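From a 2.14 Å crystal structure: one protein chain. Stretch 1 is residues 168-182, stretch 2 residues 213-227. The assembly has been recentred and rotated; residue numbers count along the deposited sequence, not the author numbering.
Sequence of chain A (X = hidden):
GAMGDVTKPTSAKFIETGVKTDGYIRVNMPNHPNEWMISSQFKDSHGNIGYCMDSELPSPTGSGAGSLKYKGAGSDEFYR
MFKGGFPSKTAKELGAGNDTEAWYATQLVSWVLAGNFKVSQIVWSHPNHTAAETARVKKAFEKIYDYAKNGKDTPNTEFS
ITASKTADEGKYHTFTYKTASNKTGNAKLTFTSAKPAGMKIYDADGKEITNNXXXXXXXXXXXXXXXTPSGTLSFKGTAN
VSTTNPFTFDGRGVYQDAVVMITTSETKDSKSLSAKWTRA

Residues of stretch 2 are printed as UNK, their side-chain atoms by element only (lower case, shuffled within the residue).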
# COMPACT_ATOMS: atom_id res chain seq x y z
N ASP A 168 -37.22 -8.69 -15.93
CA ASP A 168 -37.99 -9.86 -15.58
C ASP A 168 -37.56 -10.99 -16.53
O ASP A 168 -37.48 -10.79 -17.74
CB ASP A 168 -39.50 -9.56 -15.65
CG ASP A 168 -39.97 -8.68 -14.49
OD1 ASP A 168 -39.21 -8.44 -13.53
OD2 ASP A 168 -41.12 -8.20 -14.56
N GLU A 169 -37.25 -12.15 -15.95
CA GLU A 169 -36.74 -13.32 -16.68
C GLU A 169 -37.30 -14.56 -16.00
O GLU A 169 -37.06 -14.77 -14.81
CB GLU A 169 -35.20 -13.36 -16.66
CG GLU A 169 -34.54 -12.30 -17.52
CD GLU A 169 -33.02 -12.21 -17.36
OE1 GLU A 169 -32.43 -11.40 -18.12
OE2 GLU A 169 -32.38 -12.92 -16.54
N GLY A 170 -38.04 -15.37 -16.75
CA GLY A 170 -38.69 -16.57 -16.20
C GLY A 170 -39.58 -16.21 -15.03
O GLY A 170 -40.43 -15.34 -15.14
N LYS A 171 -39.34 -16.85 -13.89
CA LYS A 171 -40.14 -16.64 -12.68
C LYS A 171 -39.52 -15.60 -11.70
O LYS A 171 -39.85 -15.58 -10.51
CB LYS A 171 -40.36 -17.99 -11.99
CG LYS A 171 -41.26 -18.89 -12.79
CD LYS A 171 -41.39 -20.25 -12.14
CE LYS A 171 -42.63 -20.97 -12.66
NZ LYS A 171 -42.83 -22.26 -11.95
N TYR A 172 -38.60 -14.77 -12.20
CA TYR A 172 -37.83 -13.87 -11.33
C TYR A 172 -37.80 -12.44 -11.84
O TYR A 172 -37.72 -12.20 -13.06
CB TYR A 172 -36.39 -14.37 -11.21
CG TYR A 172 -36.27 -15.63 -10.42
CD1 TYR A 172 -36.25 -15.59 -9.03
CD2 TYR A 172 -36.17 -16.87 -11.04
CE1 TYR A 172 -36.13 -16.73 -8.27
CE2 TYR A 172 -36.08 -18.05 -10.29
CZ TYR A 172 -36.06 -17.97 -8.90
OH TYR A 172 -35.97 -19.10 -8.13
N HIS A 173 -37.86 -11.49 -10.90
CA HIS A 173 -37.34 -10.15 -11.10
C HIS A 173 -35.83 -10.28 -10.93
O HIS A 173 -35.40 -10.83 -9.92
CB HIS A 173 -37.86 -9.15 -10.06
CG HIS A 173 -39.35 -9.00 -10.02
ND1 HIS A 173 -40.08 -8.46 -11.05
CD2 HIS A 173 -40.24 -9.28 -9.03
CE1 HIS A 173 -41.36 -8.43 -10.71
NE2 HIS A 173 -41.48 -8.92 -9.49
N THR A 174 -35.05 -9.78 -11.89
CA THR A 174 -33.58 -9.88 -11.85
C THR A 174 -32.92 -8.49 -11.73
O THR A 174 -33.39 -7.52 -12.32
CB THR A 174 -32.98 -10.65 -13.06
OG1 THR A 174 -32.95 -9.82 -14.21
CG2 THR A 174 -33.78 -11.92 -13.36
N PHE A 175 -31.83 -8.42 -10.97
CA PHE A 175 -31.07 -7.19 -10.76
C PHE A 175 -29.59 -7.52 -10.91
O PHE A 175 -29.03 -8.25 -10.10
CB PHE A 175 -31.35 -6.61 -9.37
CG PHE A 175 -32.81 -6.35 -9.11
CD1 PHE A 175 -33.39 -5.14 -9.47
CD2 PHE A 175 -33.60 -7.33 -8.52
CE1 PHE A 175 -34.74 -4.91 -9.24
CE2 PHE A 175 -34.95 -7.12 -8.29
CZ PHE A 175 -35.53 -5.91 -8.65
N THR A 176 -28.96 -6.99 -11.95
CA THR A 176 -27.54 -7.22 -12.20
C THR A 176 -26.71 -6.04 -11.71
O THR A 176 -27.11 -4.89 -11.85
CB THR A 176 -27.29 -7.52 -13.69
OG1 THR A 176 -28.10 -8.64 -14.07
CG2 THR A 176 -25.81 -7.85 -13.97
N TYR A 177 -25.56 -6.33 -11.12
CA TYR A 177 -24.63 -5.34 -10.55
C TYR A 177 -23.21 -5.62 -11.04
O TYR A 177 -22.84 -6.77 -11.22
CB TYR A 177 -24.66 -5.39 -9.02
CG TYR A 177 -26.00 -5.09 -8.43
CD1 TYR A 177 -26.96 -6.10 -8.29
CD2 TYR A 177 -26.34 -3.80 -8.01
CE1 TYR A 177 -28.20 -5.84 -7.74
CE2 TYR A 177 -27.59 -3.52 -7.46
CZ TYR A 177 -28.52 -4.55 -7.33
OH TYR A 177 -29.77 -4.32 -6.80
N LYS A 178 -22.43 -4.57 -11.30
CA LYS A 178 -20.99 -4.68 -11.59
C LYS A 178 -20.14 -4.38 -10.36
O LYS A 178 -20.37 -3.38 -9.69
CB LYS A 178 -20.60 -3.72 -12.73
CG LYS A 178 -21.08 -4.23 -14.07
CD LYS A 178 -21.00 -3.24 -15.19
CE LYS A 178 -21.57 -3.92 -16.42
NZ LYS A 178 -21.81 -3.00 -17.56
N THR A 179 -19.16 -5.23 -10.09
CA THR A 179 -18.16 -5.00 -9.06
C THR A 179 -16.91 -4.41 -9.71
O THR A 179 -16.61 -4.73 -10.86
CB THR A 179 -17.74 -6.27 -8.30
OG1 THR A 179 -17.12 -7.18 -9.21
CG2 THR A 179 -18.93 -6.93 -7.64
N ALA A 180 -16.19 -3.57 -8.96
CA ALA A 180 -14.94 -3.00 -9.42
C ALA A 180 -13.98 -2.72 -8.26
O ALA A 180 -14.40 -2.32 -7.18
CB ALA A 180 -15.19 -1.72 -10.21
N SER A 181 -12.69 -2.95 -8.50
CA SER A 181 -11.65 -2.68 -7.52
C SER A 181 -10.28 -2.58 -8.20
O SER A 181 -10.03 -3.22 -9.21
CB SER A 181 -11.60 -3.77 -6.45
OG SER A 181 -10.71 -3.43 -5.39
N ASN A 182 -9.41 -1.76 -7.61
CA ASN A 182 -8.00 -1.72 -8.00
C ASN A 182 -7.13 -2.72 -7.23
O ASN A 182 -5.92 -2.71 -7.39
CB ASN A 182 -7.45 -0.31 -7.89
CG ASN A 182 -7.34 0.17 -6.46
OD1 ASN A 182 -8.02 -0.33 -5.57
ND2 ASN A 182 -6.48 1.16 -6.23
N UNK A 213 -20.75 -14.68 -1.68
CA UNK A 213 -19.45 -14.15 -2.10
C UNK A 213 -19.45 -13.88 -3.60
O UNK A 213 -19.93 -14.69 -4.37
c UNK A 213 -18.32 -15.10 -1.68
c UNK A 213 -16.93 -14.48 -1.94
o UNK A 213 -18.44 -15.38 -0.28
N UNK A 214 -18.93 -12.72 -4.00
CA UNK A 214 -18.86 -12.30 -5.41
C UNK A 214 -17.43 -11.95 -5.79
O UNK A 214 -16.60 -11.66 -4.92
c UNK A 214 -19.80 -11.11 -5.74
c UNK A 214 -19.42 -9.85 -4.96
c UNK A 214 -21.24 -11.45 -5.44
N UNK A 215 -17.16 -11.98 -7.08
CA UNK A 215 -15.86 -11.60 -7.59
C UNK A 215 -15.79 -10.09 -7.80
O UNK A 215 -16.81 -9.46 -7.97
c UNK A 215 -15.57 -12.35 -8.89
n UNK A 215 -13.46 -15.93 -10.34
c UNK A 215 -15.56 -14.68 -9.83
c UNK A 215 -14.84 -16.02 -9.77
c UNK A 215 -15.24 -13.81 -8.63
N UNK A 216 -14.57 -9.57 -7.75
CA UNK A 216 -14.27 -8.16 -8.07
C UNK A 216 -13.96 -8.02 -9.56
O UNK A 216 -13.37 -8.93 -10.15
c UNK A 216 -13.15 -7.83 -5.77
c UNK A 216 -11.92 -7.21 -5.10
c UNK A 216 -14.41 -7.20 -5.22
c UNK A 216 -13.07 -7.68 -7.27
N UNK A 217 -14.31 -6.88 -10.13
CA UNK A 217 -14.16 -6.63 -11.57
C UNK A 217 -14.92 -7.69 -12.38
O UNK A 217 -14.39 -8.32 -13.30
c UNK A 217 -11.98 -5.40 -11.16
c UNK A 217 -12.68 -6.50 -11.95
n UNK A 217 -10.86 -5.72 -10.54
o UNK A 217 -12.48 -4.30 -11.08
N UNK A 218 -16.18 -7.86 -12.01
CA UNK A 218 -17.05 -8.88 -12.55
C UNK A 218 -18.49 -8.40 -12.44
O UNK A 218 -18.74 -7.20 -12.36
o UNK A 218 -17.51 -11.28 -12.39
c UNK A 218 -16.83 -10.19 -11.77
N UNK A 219 -19.45 -9.32 -12.46
CA UNK A 219 -20.82 -8.97 -12.16
C UNK A 219 -21.54 -10.10 -11.47
O UNK A 219 -21.05 -11.22 -11.43
o UNK A 219 -21.36 -9.45 -14.48
c UNK A 219 -21.56 -8.55 -13.43
N UNK A 220 -22.67 -9.78 -10.87
CA UNK A 220 -23.57 -10.77 -10.31
C UNK A 220 -25.00 -10.31 -10.49
O UNK A 220 -25.25 -9.16 -10.78
c UNK A 220 -22.38 -9.08 -7.63
c UNK A 220 -22.54 -8.00 -6.78
c UNK A 220 -23.44 -9.91 -7.93
c UNK A 220 -24.68 -9.64 -7.36
c UNK A 220 -23.25 -11.07 -8.83
c UNK A 220 -23.80 -7.71 -6.26
c UNK A 220 -24.87 -8.53 -6.56
N UNK A 221 -25.93 -11.24 -10.29
CA UNK A 221 -27.35 -10.99 -10.44
C UNK A 221 -28.10 -11.50 -9.22
O UNK A 221 -27.86 -12.61 -8.77
o UNK A 221 -27.23 -10.94 -12.85
c UNK A 221 -27.86 -11.60 -11.76
c UNK A 221 -29.36 -11.45 -11.91
N UNK A 222 -28.97 -10.66 -8.66
CA UNK A 222 -29.90 -11.03 -7.61
C UNK A 222 -31.24 -11.31 -8.28
O UNK A 222 -31.67 -10.56 -9.15
c UNK A 222 -28.67 -8.58 -4.85
c UNK A 222 -31.14 -10.26 -5.53
c UNK A 222 -28.72 -9.72 -5.82
c UNK A 222 -30.05 -9.91 -6.54
N UNK A 223 -31.89 -12.40 -7.87
CA UNK A 223 -33.18 -12.82 -8.43
C UNK A 223 -34.23 -12.94 -7.34
O UNK A 223 -34.02 -13.62 -6.35
c UNK A 223 -32.22 -15.09 -11.36
c UNK A 223 -33.02 -14.14 -9.17
n UNK A 223 -31.42 -15.82 -13.62
c UNK A 223 -31.17 -14.96 -12.44
c UNK A 223 -31.99 -14.06 -10.29
N UNK A 224 -35.36 -12.27 -7.54
CA UNK A 224 -36.44 -12.19 -6.57
C UNK A 224 -37.66 -12.79 -7.25
O UNK A 224 -38.04 -12.33 -8.32
c UNK A 224 -35.47 -10.09 -5.53
c UNK A 224 -37.90 -10.62 -5.19
c UNK A 224 -36.72 -10.72 -6.15
N UNK A 225 -38.27 -13.83 -6.65
CA UNK A 225 -39.43 -14.46 -7.32
C UNK A 225 -40.55 -13.46 -7.63
O UNK A 225 -40.87 -12.60 -6.79
c UNK A 225 -38.71 -15.82 -5.49
c UNK A 225 -37.92 -14.54 -5.40
c UNK A 225 -39.90 -15.50 -6.30
N UNK A 226 -41.14 -13.56 -8.82
CA UNK A 226 -42.24 -12.65 -9.21
C UNK A 226 -43.49 -12.81 -8.34
O UNK A 226 -44.38 -11.98 -8.37
c UNK A 226 -42.62 -12.74 -10.72
c UNK A 226 -43.16 -14.12 -11.10
c UNK A 226 -41.43 -12.36 -11.60
N UNK A 227 -43.57 -13.88 -7.57
CA UNK A 227 -44.61 -14.05 -6.53
C UNK A 227 -44.42 -13.19 -5.29
O UNK A 227 -45.34 -13.05 -4.48
o UNK A 227 -43.49 -16.15 -5.90
c UNK A 227 -45.43 -16.30 -7.26
c UNK A 227 -44.77 -15.54 -6.13

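Position 213 has three side-chain atoms, a first carbon carrying one oxygen and one carbon, and touches nothing on stretch 1; the branched hydroxyl is T213. Position 214 has three carbons, one carrying the other two, the shape of valine. V214 is buried, and its CG2 lies 4.0 Å from CG2 of T179, an apolar contact suited to a small branched residue. At 215, four carbons in a row end in nitrogen: K215, whose chain leads away into exposed surroundings, as a charged end readily does. Its backbone O accepts a hydrogen bond from OG1 of T179 (2.6 Å).

Position 216 carries four carbons forked at the second, hence L216, with CD1 3.7 Å from CB of S181. Position 217 has two carbons, the second bearing one oxygen and one nitrogen. The amide of N217 both accepts and donates: OD1 receives S181 N (2.9 Å) and ND2 gives to S181 O (3.0 Å), imitating a strand partner. Its phi/psi of 57/51 is a left-handed conformation that asparagine tolerates well.

Positions 218 and 219 each show one carbon, then one oxygen, so both are serines. S218 N donates to T179 OG1 (3.0 Å), while S218 O accepts from T179 N (3.0 Å). S219 sets its small CB 3.1 Å from Y177 O, on the side of the sheet shared with K178.

Position 220 has a carbon followed by a six-carbon ring without oxygen: F220. The ring is buried; Y177 CB sits over one face, 4.1 Å from the centroid, and T179 CG2 lies at the edge, 3.9 Å from CE2. The Y177 and F220 rings are near parallel but slid apart, so they barely overlap.

At 221, one carbon carries an oxygen and a carbon. T221 faces T176, and their OG1 atoms are hydrogen-bonded at 2.7 Å, two matching hydroxyls satisfying each other at a partly exposed site. Position 222 has four carbons forked at the first, with one arm two carbons long: I222, whose CD1 reaches within 4.0 Å of Y177 CE1.

Position 223 again has four carbons ending in nitrogen. K223 lays its CB 3.5 Å from CD1 of Y172, and its NZ stands 4.2 Å from E169 OE2, beyond a salt bridge but favourable in charge. Position 224, three carbons forked at the first, is V224, with CG2 4.1 Å from F175 CE2 in the buried layer.

At 225, three carbons close onto the backbone N: P225, whose CG packs 3.9 Å from Y172 CE1. Position 226, another three-carbon fork, is V226; its CG1 sits 4.0 Å from the H173 ring centroid, over the face. Position 227, a carbon bearing oxygen and carbon, is T227, exposed and without contact.

The strands run antiparallel, joined by paired backbone bonds at H173–V224, F175–I222 and Y177–F220. Those residues form the buried side, largely apolar, with H173 held through ND1 to D168 OD1 (2.6 Å); T174, T176 and K178 meet K223, T221 and S219 on the other.

Stretch 2, residues 213-227: TVKLNSSFTIKVPVT
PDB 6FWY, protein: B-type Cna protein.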